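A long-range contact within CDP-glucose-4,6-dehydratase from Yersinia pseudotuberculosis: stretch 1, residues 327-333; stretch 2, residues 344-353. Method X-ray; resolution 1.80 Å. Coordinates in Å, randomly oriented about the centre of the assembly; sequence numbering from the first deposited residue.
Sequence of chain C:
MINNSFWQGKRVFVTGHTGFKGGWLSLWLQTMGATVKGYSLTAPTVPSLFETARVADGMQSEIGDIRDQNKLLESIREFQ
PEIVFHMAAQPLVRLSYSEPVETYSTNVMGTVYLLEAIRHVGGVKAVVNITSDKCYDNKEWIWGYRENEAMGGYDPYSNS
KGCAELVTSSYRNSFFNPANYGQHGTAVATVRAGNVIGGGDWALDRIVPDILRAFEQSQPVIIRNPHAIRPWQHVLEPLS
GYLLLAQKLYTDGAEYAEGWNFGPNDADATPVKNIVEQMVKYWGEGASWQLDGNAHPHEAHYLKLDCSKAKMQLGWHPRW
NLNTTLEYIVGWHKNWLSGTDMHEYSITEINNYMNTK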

# COMPACT_ATOMS: atom_id res chain seq x y z
N GLU C 327 -15.61 35.86 8.92
CA GLU C 327 -15.93 37.11 9.59
C GLU C 327 -14.68 37.99 9.61
O GLU C 327 -14.75 39.18 9.32
CB GLU C 327 -16.43 36.83 11.00
CG GLU C 327 -16.62 38.07 11.86
CD GLU C 327 -17.49 37.80 13.07
OE1 GLU C 327 -18.72 37.98 12.96
OE2 GLU C 327 -16.94 37.40 14.12
N TYR C 328 -13.54 37.40 9.94
CA TYR C 328 -12.29 38.15 9.96
C TYR C 328 -11.90 38.64 8.55
O TYR C 328 -11.37 39.74 8.42
CB TYR C 328 -11.14 37.30 10.52
CG TYR C 328 -11.05 37.23 12.04
CD1 TYR C 328 -11.61 36.16 12.75
CD2 TYR C 328 -10.38 38.22 12.75
CE1 TYR C 328 -11.49 36.09 14.14
CE2 TYR C 328 -10.26 38.16 14.15
CZ TYR C 328 -10.82 37.09 14.83
OH TYR C 328 -10.70 37.03 16.20
N ILE C 329 -12.17 37.82 7.53
CA ILE C 329 -11.85 38.15 6.13
C ILE C 329 -12.58 39.41 5.70
O ILE C 329 -11.97 40.36 5.20
CB ILE C 329 -12.25 37.02 5.14
CG1 ILE C 329 -11.63 35.69 5.57
CG2 ILE C 329 -11.82 37.39 3.73
CD1 ILE C 329 -10.18 35.76 5.87
N VAL C 330 -13.89 39.41 5.88
CA VAL C 330 -14.70 40.55 5.50
C VAL C 330 -14.26 41.78 6.29
O VAL C 330 -14.15 42.88 5.75
CB VAL C 330 -16.21 40.28 5.76
CG1 VAL C 330 -17.02 41.54 5.54
CG2 VAL C 330 -16.69 39.17 4.83
N GLY C 331 -13.98 41.59 7.58
CA GLY C 331 -13.55 42.70 8.40
C GLY C 331 -12.26 43.32 7.89
O GLY C 331 -12.15 44.54 7.76
N TRP C 332 -11.28 42.47 7.60
CA TRP C 332 -10.00 42.94 7.10
C TRP C 332 -10.19 43.74 5.82
O TRP C 332 -9.66 44.84 5.66
CB TRP C 332 -9.07 41.74 6.83
CG TRP C 332 -7.63 42.10 6.71
CD1 TRP C 332 -6.67 41.96 7.66
CD2 TRP C 332 -6.97 42.66 5.56
NE1 TRP C 332 -5.45 42.40 7.19
CE2 TRP C 332 -5.61 42.83 5.90
CE3 TRP C 332 -7.40 43.04 4.28
CZ2 TRP C 332 -4.67 43.37 5.01
CZ3 TRP C 332 -6.47 43.57 3.39
CH2 TRP C 332 -5.11 43.73 3.76
N HIS C 333 -10.99 43.22 4.90
CA HIS C 333 -11.20 43.92 3.65
C HIS C 333 -11.82 45.31 3.80
O HIS C 333 -11.26 46.29 3.31
CB HIS C 333 -12.04 43.09 2.69
CG HIS C 333 -11.72 43.35 1.26
ND1 HIS C 333 -10.48 43.10 0.71
CD2 HIS C 333 -12.47 43.87 0.25
CE1 HIS C 333 -10.48 43.45 -0.56
NE2 HIS C 333 -11.68 43.92 -0.86
N GLU C 344 -1.09 47.90 11.40
CA GLU C 344 -1.55 47.72 12.77
C GLU C 344 -2.73 46.76 12.83
O GLU C 344 -2.82 45.94 13.73
CB GLU C 344 -1.96 49.05 13.39
CG GLU C 344 -0.80 49.99 13.66
CD GLU C 344 0.31 49.32 14.45
OE1 GLU C 344 0.01 48.61 15.43
OE2 GLU C 344 1.50 49.52 14.10
N TYR C 345 -3.64 46.87 11.86
CA TYR C 345 -4.81 46.00 11.84
C TYR C 345 -4.37 44.54 11.73
O TYR C 345 -4.90 43.67 12.43
CB TYR C 345 -5.72 46.34 10.66
CG TYR C 345 -7.05 45.61 10.71
CD1 TYR C 345 -8.14 46.17 11.38
CD2 TYR C 345 -7.21 44.36 10.11
CE1 TYR C 345 -9.36 45.50 11.45
CE2 TYR C 345 -8.43 43.68 10.17
CZ TYR C 345 -9.50 44.26 10.85
OH TYR C 345 -10.71 43.61 10.92
N SER C 346 -3.40 44.27 10.87
CA SER C 346 -2.91 42.90 10.68
C SER C 346 -2.21 42.39 11.93
O SER C 346 -2.31 41.21 12.25
CB SER C 346 -1.97 42.83 9.47
OG SER C 346 -2.67 43.14 8.28
N ILE C 347 -1.52 43.28 12.63
CA ILE C 347 -0.83 42.88 13.85
C ILE C 347 -1.86 42.47 14.89
O ILE C 347 -1.69 41.48 15.60
CB ILE C 347 0.01 44.05 14.43
CG1 ILE C 347 1.06 44.49 13.42
CG2 ILE C 347 0.66 43.62 15.74
CD1 ILE C 347 1.98 43.38 12.96
N THR C 348 -2.94 43.24 14.97
CA THR C 348 -4.01 42.94 15.92
C THR C 348 -4.68 41.62 15.55
O THR C 348 -5.08 40.86 16.44
CB THR C 348 -5.07 44.06 15.93
OG1 THR C 348 -4.48 45.26 16.46
CG2 THR C 348 -6.26 43.67 16.79
N GLU C 349 -4.79 41.34 14.26
CA GLU C 349 -5.40 40.09 13.83
C GLU C 349 -4.56 38.93 14.33
O GLU C 349 -5.08 37.92 14.80
CB GLU C 349 -5.52 40.03 12.30
CG GLU C 349 -6.26 38.81 11.81
CD GLU C 349 -7.37 39.15 10.84
OE1 GLU C 349 -8.14 40.08 11.14
OE2 GLU C 349 -7.47 38.48 9.80
N ILE C 350 -3.24 39.07 14.22
CA ILE C 350 -2.34 38.03 14.69
C ILE C 350 -2.51 37.87 16.19
O ILE C 350 -2.53 36.74 16.70
CB ILE C 350 -0.87 38.39 14.37
CG1 ILE C 350 -0.64 38.26 12.86
CG2 ILE C 350 0.08 37.49 15.16
CD1 ILE C 350 0.67 38.86 12.37
N ASN C 351 -2.64 38.98 16.91
CA ASN C 351 -2.83 38.92 18.36
C ASN C 351 -4.14 38.23 18.70
O ASN C 351 -4.20 37.43 19.63
CB ASN C 351 -2.80 40.33 18.97
CG ASN C 351 -1.43 40.96 18.92
OD1 ASN C 351 -0.42 40.31 19.18
ND2 ASN C 351 -1.38 42.25 18.60
N ASN C 352 -5.20 38.56 17.96
CA ASN C 352 -6.50 37.94 18.19
C ASN C 352 -6.39 36.43 18.03
O ASN C 352 -6.98 35.67 18.80
CB ASN C 352 -7.53 38.49 17.20
CG ASN C 352 -7.98 39.90 17.55
OD1 ASN C 352 -8.57 40.60 16.72
ND2 ASN C 352 -7.72 40.31 18.78
N TYR C 353 -5.62 36.00 17.03
CA TYR C 353 -5.44 34.58 16.78
C TYR C 353 -4.70 33.93 17.94
O TYR C 353 -5.14 32.92 18.48
CB TYR C 353 -4.64 34.35 15.50
CG TYR C 353 -4.52 32.89 15.13
CD1 TYR C 353 -5.52 32.26 14.41
CD2 TYR C 353 -3.42 32.14 15.54
CE1 TYR C 353 -5.44 30.90 14.11
CE2 TYR C 353 -3.32 30.79 15.24
CZ TYR C 353 -4.34 30.17 14.53
OH TYR C 353 -4.26 28.83 14.23
O HOH W 1 -10.49 41.22 10.71

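Two helical segments of one chain pack nearly antiparallel, their axes 164° apart in direction and 11.4 Å apart at closest approach. That spacing is wide for a helix pair, and large side chains fill it: Tyr-328 and Trp-332, one turn apart on the first helix, lie level with Glu-349 and Tyr-345 on the second.

The direct polar link is a single hydrogen bond. Trp-332 NE1 donates to Ser-346 OG at 3.1 Å, with an angle of 155° at the hydrogen. The indole N-H is the tryptophan side chain's one conventional donor, and the small hydroxyl of serine meets it at the ring edge, near its plane, without taking much room.

Aromatic packing accompanies this bond. Tyr-345 turns its edge toward the face of the five-membered ring of Trp-332 in an offset arrangement, with planes at 79° and centroids 5.2 Å apart; the closest atoms, Trp-332 CD1 and Tyr-345 CD2, are 3.5 Å apart. Tyr-345, in the t rotamer, has its CA-to-CB bond directed toward the first helix, and its phenol reaches the backbone there, with Tyr-345 OH 3.4 Å from Gly-331 C. Glycine suits this place: an ideal CB on Gly-331 would sit a tight 3.2 Å from Tyr-345 OH.

A water joins the polar groups that do not meet directly. It accepts from Tyr-345 OH (2.4 Å) and donates to Tyr-328 O (2.9 Å) and Glu-349 OE1 (2.6 Å). Tyr-328 O also accepts the helical bond from Trp-332 N at 2.9 Å, so the water adds to the helix bonding without replacing it.

Two further contacts involve Tyr-328. Glu-349 OE1 lies at its ring edge, 3.3 Å from Tyr-328 CD2, a favorable position because ring hydrogens carry slight positive charge. Farther along, Tyr-328 OH packs 3.6 Å from Asn-352 CB.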